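Local coordinates for nucleotidyltransferase-like protein (Exiguobacterium sibiricum, PDB 3C18) that is of undetermined function but probably transfers nucleotidyl groups, as its relatives do, at residues V260-F263 against I264-L268; R132-Q135 against D136-L140; W238-H241 against E242-E245; F114-T117 against E118-Q122. All coordinates share one frame; numbering follows the deposited sequence.

Interaction 1. Residues V260-F263 against I264-L268; sequences VDFF and IRKGL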
# COMPACT_ATOMS: atom_id res chain seq x y z
N VAL A 260 6.44 5.20 17.88
CA VAL A 260 7.23 5.67 19.00
C VAL A 260 6.43 6.62 19.90
O VAL A 260 6.47 6.53 21.12
CB VAL A 260 8.57 6.27 18.54
CG1 VAL A 260 9.16 7.12 19.63
CG2 VAL A 260 9.52 5.16 18.14
N ASP A 261 5.67 7.50 19.29
CA ASP A 261 4.83 8.46 20.02
C ASP A 261 3.86 7.71 20.89
O ASP A 261 3.60 8.04 22.06
CB ASP A 261 4.00 9.27 19.03
CG ASP A 261 3.09 10.29 19.70
OD1 ASP A 261 3.57 11.40 20.04
OD2 ASP A 261 1.87 10.04 19.82
N PHE A 262 3.32 6.66 20.30
CA PHE A 262 2.33 5.85 21.00
C PHE A 262 2.95 5.13 22.18
O PHE A 262 2.46 5.17 23.27
CB PHE A 262 1.73 4.85 20.06
CG PHE A 262 0.67 4.04 20.69
CD1 PHE A 262 -0.56 4.56 20.89
CD2 PHE A 262 0.90 2.76 21.07
CE1 PHE A 262 -1.58 3.80 21.46
CE2 PHE A 262 -0.11 1.99 21.65
CZ PHE A 262 -1.34 2.51 21.83
N PHE A 263 4.07 4.48 21.93
CA PHE A 263 4.72 3.70 22.96
C PHE A 263 5.20 4.59 24.13
O PHE A 263 5.25 4.18 25.27
CB PHE A 263 5.85 2.88 22.38
CG PHE A 263 5.41 1.80 21.42
CD1 PHE A 263 4.36 0.99 21.72
CD2 PHE A 263 6.09 1.57 20.24
CE1 PHE A 263 3.99 0.01 20.85
CE2 PHE A 263 5.72 0.56 19.38
CZ PHE A 263 4.68 -0.21 19.69
N ILE A 264 5.49 5.85 23.83
CA ILE A 264 5.92 6.80 24.88
C ILE A 264 4.74 7.05 25.77
O ILE A 264 4.84 7.05 26.97
CB ILE A 264 6.43 8.14 24.29
CG1 ILE A 264 7.81 7.94 23.62
CG2 ILE A 264 6.50 9.18 25.39
CD1 ILE A 264 8.25 9.10 22.89
N ARG A 265 3.58 7.22 25.16
CA ARG A 265 2.37 7.53 25.93
C ARG A 265 1.88 6.33 26.74
O ARG A 265 1.16 6.48 27.69
CB ARG A 265 1.26 8.02 25.01
CG ARG A 265 1.53 9.41 24.50
CD ARG A 265 0.41 9.93 23.62
NE ARG A 265 0.46 9.32 22.30
CZ ARG A 265 -0.51 8.57 21.77
NH1 ARG A 265 -1.64 8.36 22.43
NH2 ARG A 265 -0.34 8.05 20.56
N LYS A 266 2.29 5.14 26.35
CA LYS A 266 1.88 3.92 27.04
C LYS A 266 2.94 3.49 28.04
O LYS A 266 2.82 2.45 28.71
CB LYS A 266 1.66 2.78 26.06
CG LYS A 266 0.50 3.00 25.15
CD LYS A 266 -0.76 3.27 25.90
CE LYS A 266 -1.81 3.87 25.01
NZ LYS A 266 -2.85 4.55 25.80
N GLY A 267 3.99 4.28 28.11
CA GLY A 267 5.04 4.07 29.09
C GLY A 267 6.06 3.03 28.73
O GLY A 267 6.85 2.64 29.56
N LEU A 268 6.10 2.63 27.47
CA LEU A 268 7.03 1.54 27.04
C LEU A 268 8.34 2.05 26.44
O LEU A 268 9.30 1.32 26.27
CB LEU A 268 6.33 0.65 26.02
CG LEU A 268 5.15 -0.13 26.62
CD1 LEU A 268 4.38 -0.84 25.49
CD2 LEU A 268 5.69 -1.13 27.63
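Asp261 and Arg265, one helical turn apart, form a salt bridge in which a single carboxylate oxygen takes two donors: Arg265 NE lies 2.9 Å from Asp261 OD2, and Arg265 NH2 adds a weaker bond to the same atom. NE comes from above the carboxylate plane, and the two flat groups are turned 40° apart. Asp261 OD2 also pairs with Arg31 of the second subunit, so the bridge sits at the dimer interface.

Phe262 packs on the next turn. Its CG is anti to the backbone N (chi1 -177°), which brings the ring alongside Lys266; Lys266 CG lies over one face, a CH-pi contact 4.0 Å from the ring centroid, and a bend at chi2 brings Lys266 CE to 3.5 Å from Phe262 CZ. Arg265 NH2 meets the edge of this ring, the guanidinium standing 77° to it. With an alanine at Phe262, the Lys266 methylenes would probably lose the surface they lie on, and the Arg265 guanidinium a neighbour that limits its turning.

Backbone bonds finish helix 253-265 of the helix-turn-helix region in a Schellman motif: Gly267 takes positive phi, and Leu268 N reaches back to Phe263 O at 2.8 Å.

Apolar contacts run along the chain: Ile264 CD1 rests 3.9 Å from Val260 CG1, and Leu268 CD1 approaches Phe263 CD1 at 4.2 Å. The Phe263 ring also packs edge-to-face with Phe228 of helix 220-231.

Interaction 2. Residues R132-Q135 against D136-L140; sequences RRFQ and DGRNL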
# COMPACT_ATOMS: atom_id res chain seq x y z
N ARG A 132 -2.90 3.81 13.07
CA ARG A 132 -3.11 4.95 12.16
C ARG A 132 -4.56 5.06 11.75
O ARG A 132 -5.15 6.15 11.70
CB ARG A 132 -2.23 4.81 10.93
CG ARG A 132 -2.30 5.96 9.99
CD ARG A 132 -1.57 7.22 10.55
NE ARG A 132 -0.13 6.98 10.80
CZ ARG A 132 0.83 7.17 9.90
NH1 ARG A 132 0.52 7.58 8.68
NH2 ARG A 132 2.11 6.95 10.22
N ARG A 133 -5.19 3.93 11.47
CA ARG A 133 -6.62 3.94 11.09
C ARG A 133 -7.50 4.37 12.27
O ARG A 133 -8.47 5.14 12.13
CB ARG A 133 -7.07 2.60 10.51
CG ARG A 133 -6.41 2.23 9.19
CD ARG A 133 -6.92 3.01 7.97
NE ARG A 133 -6.48 4.40 7.93
CZ ARG A 133 -5.25 4.80 7.60
NH1 ARG A 133 -4.33 3.92 7.28
NH2 ARG A 133 -4.94 6.08 7.65
N PHE A 134 -7.12 3.92 13.45
CA PHE A 134 -7.84 4.28 14.69
C PHE A 134 -7.75 5.79 14.93
O PHE A 134 -8.71 6.48 15.20
CB PHE A 134 -7.30 3.50 15.89
CG PHE A 134 -7.76 4.03 17.21
CD1 PHE A 134 -9.03 3.75 17.69
CD2 PHE A 134 -6.91 4.80 17.99
CE1 PHE A 134 -9.45 4.27 18.89
CE2 PHE A 134 -7.33 5.29 19.20
CZ PHE A 134 -8.61 5.02 19.64
N GLN A 135 -6.56 6.32 14.79
CA GLN A 135 -6.35 7.77 15.02
C GLN A 135 -7.13 8.61 14.05
O GLN A 135 -7.70 9.65 14.40
CB GLN A 135 -4.86 8.10 14.98
CG GLN A 135 -4.17 7.54 16.23
CD GLN A 135 -2.65 7.68 16.19
OE1 GLN A 135 -2.05 7.87 15.12
NE2 GLN A 135 -2.03 7.56 17.36
N ASP A 136 -7.20 8.16 12.81
CA ASP A 136 -7.87 8.95 11.77
C ASP A 136 -9.34 8.89 12.06
O ASP A 136 -10.07 9.87 11.90
CB ASP A 136 -7.64 8.40 10.36
CG ASP A 136 -6.27 8.75 9.80
OD1 ASP A 136 -5.48 9.42 10.49
OD2 ASP A 136 -6.00 8.34 8.66
N GLY A 137 -9.78 7.69 12.42
CA GLY A 137 -11.17 7.42 12.73
C GLY A 137 -11.68 8.27 13.87
O GLY A 137 -12.78 8.80 13.85
N ARG A 138 -10.82 8.43 14.86
CA ARG A 138 -11.16 9.20 16.05
C ARG A 138 -11.21 10.67 15.72
O ARG A 138 -12.12 11.41 16.10
CB ARG A 138 -10.14 8.89 17.14
CG ARG A 138 -10.43 9.59 18.44
CD ARG A 138 -9.44 9.17 19.50
NE ARG A 138 -8.08 9.46 19.07
CZ ARG A 138 -7.00 9.07 19.74
NH1 ARG A 138 -7.14 8.37 20.87
NH2 ARG A 138 -5.80 9.36 19.27
N ASN A 139 -10.24 11.09 14.94
CA ASN A 139 -10.17 12.47 14.52
C ASN A 139 -11.38 12.84 13.66
O ASN A 139 -12.04 13.84 13.89
CB ASN A 139 -8.84 12.73 13.78
CG ASN A 139 -8.74 14.18 13.24
OD1 ASN A 139 -8.93 14.42 12.04
ND2 ASN A 139 -8.47 15.13 14.13
N LEU A 140 -11.72 11.98 12.71
CA LEU A 140 -12.84 12.26 11.80
C LEU A 140 -14.15 12.28 12.55
O LEU A 140 -15.05 13.05 12.27
CB LEU A 140 -12.89 11.25 10.65
CG LEU A 140 -11.71 11.39 9.65
CD1 LEU A 140 -11.42 10.08 8.93
CD2 LEU A 140 -12.01 12.51 8.67
O HOH W 1 -3.40 7.07 19.90
O HOH W 2 -6.73 10.95 16.60
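Arg133 curls forward to Asp136, one turn along helix 116-142, a long helix that runs through the YgxA-like substrate-binding region. Bends at chi2 and chi3 curve the arginine chain until its guanidinium lies beside the aspartate, both side chains pointing the same way. NH2 of Arg133 then bonds Asp136 OD2 at 2.7 Å in a salt bridge. The oxygen sits at the guanidinium edge, in its plane, whereas the nitrogen comes from above the carboxylate plane. Arg133 NE is taken by His152 of helix 146-167, so this arginine links two helices of the bundle.

Arg138 behaves differently. Its chain stays extended through chi2 and turns only at chi3, which brings one guanidinium face over Phe134 CE2, off centre; CE2 is 3.5 Å from Arg138 NH1, and the ring and guanidinium planes are 62° apart. The Phe134 side chain also packs on Leu209, Leu212 and Leu216 of helix 201-218. Gln135, extended beyond CG, runs alongside Arg138 with its amide only 24° from the guanidinium plane, and its CG lies 3.9 Å from Arg138 NH2. Two waters join the pair: one accepts from Gln135 NE2 at 2.9 Å and, weakly, from Arg138 NH2; the other, in the guanidinium plane, accepts from Arg138 NE at 3.2 Å while donating to Gln135 O at 2.7 Å.

Interaction 3. Residues W238-H241 against E242-E245; sequences WTMH and ELME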
# COMPACT_ATOMS: atom_id res chain seq x y z
N TRP A 238 18.44 5.84 21.48
CA TRP A 238 18.56 6.04 20.05
C TRP A 238 18.05 7.39 19.67
O TRP A 238 17.04 7.86 20.22
CB TRP A 238 17.67 5.08 19.33
CG TRP A 238 17.97 3.65 19.47
CD1 TRP A 238 17.81 2.88 20.59
CD2 TRP A 238 18.40 2.77 18.44
NE1 TRP A 238 18.16 1.58 20.30
CE2 TRP A 238 18.55 1.50 19.00
CE3 TRP A 238 18.71 2.94 17.10
CZ2 TRP A 238 18.93 0.39 18.26
CZ3 TRP A 238 19.11 1.84 16.37
CH2 TRP A 238 19.21 0.59 16.95
N THR A 239 18.71 8.02 18.69
CA THR A 239 18.09 9.23 18.10
C THR A 239 17.06 8.73 17.07
O THR A 239 17.12 7.60 16.63
CB THR A 239 19.12 10.11 17.38
OG1 THR A 239 19.67 9.37 16.28
CG2 THR A 239 20.23 10.54 18.30
N MSE A 240 16.13 9.57 16.66
CA MSE A 240 15.16 9.19 15.64
C MSE A 240 15.88 8.83 14.36
O MSE A 240 15.58 7.85 13.72
CB MSE A 240 14.18 10.34 15.34
CG MSE A 240 13.15 10.06 14.26
SE MSE A 240 12.16 8.39 14.53
CE MSE A 240 11.11 8.75 16.12
N HIS A 241 16.85 9.65 14.00
CA HIS A 241 17.61 9.38 12.75
C HIS A 241 18.27 8.02 12.77
O HIS A 241 18.28 7.27 11.80
CB HIS A 241 18.62 10.49 12.45
CG HIS A 241 19.22 10.39 11.09
ND1 HIS A 241 18.45 10.27 9.95
CD2 HIS A 241 20.51 10.44 10.67
CE1 HIS A 241 19.25 10.22 8.90
NE2 HIS A 241 20.50 10.33 9.31
N GLU A 242 18.78 7.66 13.92
CA GLU A 242 19.46 6.37 14.08
C GLU A 242 18.46 5.21 13.88
O GLU A 242 18.76 4.17 13.32
CB GLU A 242 20.10 6.27 15.45
CG GLU A 242 21.39 7.08 15.54
CD GLU A 242 22.00 7.12 16.95
OE1 GLU A 242 21.30 6.80 17.93
OE2 GLU A 242 23.19 7.50 17.08
N LEU A 243 17.29 5.40 14.41
CA LEU A 243 16.20 4.41 14.28
C LEU A 243 15.79 4.30 12.81
O LEU A 243 15.62 3.20 12.26
CB LEU A 243 14.99 4.80 15.14
CG LEU A 243 14.99 4.60 16.66
CD1 LEU A 243 13.74 5.20 17.29
CD2 LEU A 243 15.08 3.14 17.05
N MSE A 244 15.65 5.45 12.18
CA MSE A 244 15.25 5.50 10.77
C MSE A 244 16.25 4.88 9.84
O MSE A 244 15.87 4.46 8.74
CB MSE A 244 14.98 6.92 10.30
CG MSE A 244 13.83 7.57 10.96
SE MSE A 244 12.08 6.99 10.36
CE MSE A 244 12.23 7.67 8.59
N GLU A 245 17.50 4.83 10.27
CA GLU A 245 18.59 4.37 9.45
C GLU A 245 18.95 2.92 9.71
O GLU A 245 19.71 2.33 8.99
CB GLU A 245 19.86 5.21 9.67
CG GLU A 245 19.78 6.65 9.13
CD GLU A 245 19.40 6.72 7.64
OE1 GLU A 245 20.26 6.28 6.86
OE2 GLU A 245 18.29 7.23 7.27
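Leu243 pushes its CD2 methyl against one face of the Trp238 indole, off centre toward the rim, and comes within 3.6 Å of Trp238 CD2. The two side chains cross at about a right angle, and Trp238 CB also meets Leu243 CG, so the leucine fits into the hollow between the indole and Trp238 CB. The indole NE1 is held by Met231 O.

On another side of the turn the two selenomethionines fit together: Met240, bent at chi2 and chi3, curls SE to 4.0 Å from CG of Met244. Met240 and Met244 also pack against His57 and Thr54 of the second subunit.

The chain passes from strand 238-239 into helix 240-245 through a capping box, within the helix-turn-helix region. Thr239 is the N-cap: its OG1, set between backbone N and carbonyl carbon (chi1 63°), accepts from Glu242 N at 3.0 Å. In return the extended Glu242 side chain reaches back, and its OE1 takes Thr239 N in a nearly straight bond of 3.0 Å, met from above the carboxylate plane. Glu242 CG packs close to Thr239 OG1.

One turn on, Glu245 bends at chi2 and lays CG over a face of the His241 ring, 3.8 Å from its centroid. The carboxylate lies only 28° from the ring plane, and its OE2 bonds Thr54 OG1 of the second subunit.

Interaction 4. Residues F114-T117 against E118-Q122; sequences FPET and ERCLQ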
# COMPACT_ATOMS: atom_id res chain seq x y z
N PHE A 114 6.88 -20.67 10.16
CA PHE A 114 6.64 -19.23 10.32
C PHE A 114 7.68 -18.68 11.29
O PHE A 114 7.41 -18.55 12.48
CB PHE A 114 5.24 -18.95 10.87
CG PHE A 114 4.75 -17.51 10.63
CD1 PHE A 114 5.62 -16.53 10.16
CD2 PHE A 114 3.42 -17.15 10.93
CE1 PHE A 114 5.18 -15.24 9.92
CE2 PHE A 114 2.97 -15.84 10.69
CZ PHE A 114 3.85 -14.89 10.19
N PRO A 115 8.86 -18.32 10.80
CA PRO A 115 9.87 -17.79 11.67
C PRO A 115 9.39 -16.65 12.58
O PRO A 115 8.65 -15.76 12.17
CB PRO A 115 10.94 -17.29 10.71
CG PRO A 115 10.74 -18.10 9.48
CD PRO A 115 9.28 -18.30 9.39
N GLU A 116 9.85 -16.73 13.81
CA GLU A 116 9.45 -15.83 14.87
C GLU A 116 9.76 -14.40 14.49
O GLU A 116 8.94 -13.52 14.67
CB GLU A 116 10.16 -16.21 16.19
CG GLU A 116 9.53 -15.60 17.40
CD GLU A 116 8.07 -15.99 17.57
OE1 GLU A 116 7.63 -17.07 17.08
OE2 GLU A 116 7.36 -15.20 18.20
N THR A 117 10.92 -14.16 13.90
CA THR A 117 11.32 -12.79 13.55
C THR A 117 10.39 -12.19 12.51
O THR A 117 10.07 -10.99 12.54
CB THR A 117 12.76 -12.72 13.02
OG1 THR A 117 12.91 -13.64 11.93
CG2 THR A 117 13.75 -13.06 14.13
N GLU A 118 9.97 -13.04 11.57
CA GLU A 118 9.07 -12.59 10.49
C GLU A 118 7.68 -12.35 11.03
O GLU A 118 7.03 -11.43 10.64
CB GLU A 118 8.97 -13.58 9.34
CG GLU A 118 10.30 -13.97 8.76
CD GLU A 118 10.15 -15.01 7.68
OE1 GLU A 118 8.98 -15.37 7.35
OE2 GLU A 118 11.20 -15.46 7.17
N ARG A 119 7.24 -13.20 11.94
CA ARG A 119 5.93 -13.03 12.53
C ARG A 119 5.84 -11.74 13.29
O ARG A 119 4.85 -11.02 13.22
CB ARG A 119 5.58 -14.17 13.47
CG ARG A 119 4.14 -14.07 13.92
CD ARG A 119 3.66 -15.36 14.59
NE ARG A 119 4.42 -15.60 15.79
CZ ARG A 119 4.05 -15.18 17.00
NH1 ARG A 119 2.92 -14.52 17.17
NH2 ARG A 119 4.82 -15.45 18.03
N CYS A 120 6.90 -11.44 14.03
CA CYS A 120 6.93 -10.26 14.91
C CYS A 120 6.96 -9.00 14.09
O CYS A 120 6.35 -8.01 14.46
CB CYS A 120 8.09 -10.29 15.90
SG CYS A 120 7.75 -11.50 17.22
N LEU A 121 7.66 -9.06 12.97
CA LEU A 121 7.74 -7.89 12.06
C LEU A 121 6.37 -7.62 11.46
O LEU A 121 5.91 -6.48 11.37
CB LEU A 121 8.75 -8.13 10.93
CG LEU A 121 8.80 -7.03 9.87
CD1 LEU A 121 8.95 -5.67 10.49
CD2 LEU A 121 9.89 -7.32 8.86
N GLN A 122 5.71 -8.70 11.07
CA GLN A 122 4.34 -8.60 10.53
C GLN A 122 3.35 -8.03 11.55
O GLN A 122 2.40 -7.31 11.21
CB GLN A 122 3.89 -9.94 10.00
CG GLN A 122 4.60 -10.32 8.66
CD GLN A 122 4.15 -11.62 8.11
OE1 GLN A 122 2.96 -11.97 8.21
NE2 GLN A 122 5.10 -12.37 7.49
O HOH W 3 5.67 -18.23 14.66
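Phe114 lies across Arg119 at about a right angle, its ring under the aliphatic part of the arginine. Arg119 CB stands over one face of the ring, offset toward the rim, in a CH-pi contact 3.9 Å from the centroid, while CG and CD continue past Phe114 CE2. The guanidinium beyond is turned 78° to the ring, and its NH1 bonds Leu166 O of helix 146-167. At the ring edge Gln122 OE1 comes to 3.6 Å from Phe114 CZ, and Gln122 NE2 bonds Ile80 O, which helps orient the amide. His171 stacks with the same ring.

Glu116 and Arg119 run side by side, pointing the same way. A bend at chi2 (59°) carries the glutamate carboxylate up to the guanidinium, where Arg119 NH2 and Glu116 OE2 form a salt bridge at 2.6 Å; its hydrogen bond is weak. A water donates to Phe114 O at 2.8 Å and is weakly bonded to Glu116 OE1 and Arg119 NE. An alanine at Arg119 is likely to leave the Glu116 carboxylate without its charge partner and Phe114 CE2 without the CG and CD methylenes beside it.

Glu118, extended beyond CG, crosses Pro115 and sets OE2 3.5 Å from Pro115 CG. Arg119 N bonds Pro115 O at 2.9 Å. The whole is a helix N-terminus with proline at the N-cap, near the junction of the nucleotidyltransferase-like and YgxA-like substrate-binding regions.

How the interactions relate
From the N terminus, the contacts come in the order 4, 2, 3, 1, in series; each closes a single turn or cap, and none nests in or crosses another. Interaction 4 opens helix 116-142 near the junction of the nucleotidyltransferase-like and YgxA-like regions, and interaction 2 lies farther along the same helix, its centre about 27 Å away. Interaction 3 starts helix 240-245 and interaction 1 ends helix 253-265, the next helix of the helix-turn-helix region; they touch through Val260 with Met240 and Leu243. Interaction 1 also meets interaction 2 where Arg265 packs on Gln135, joining two regions. Interactions 1 and 3 both reach the second subunit.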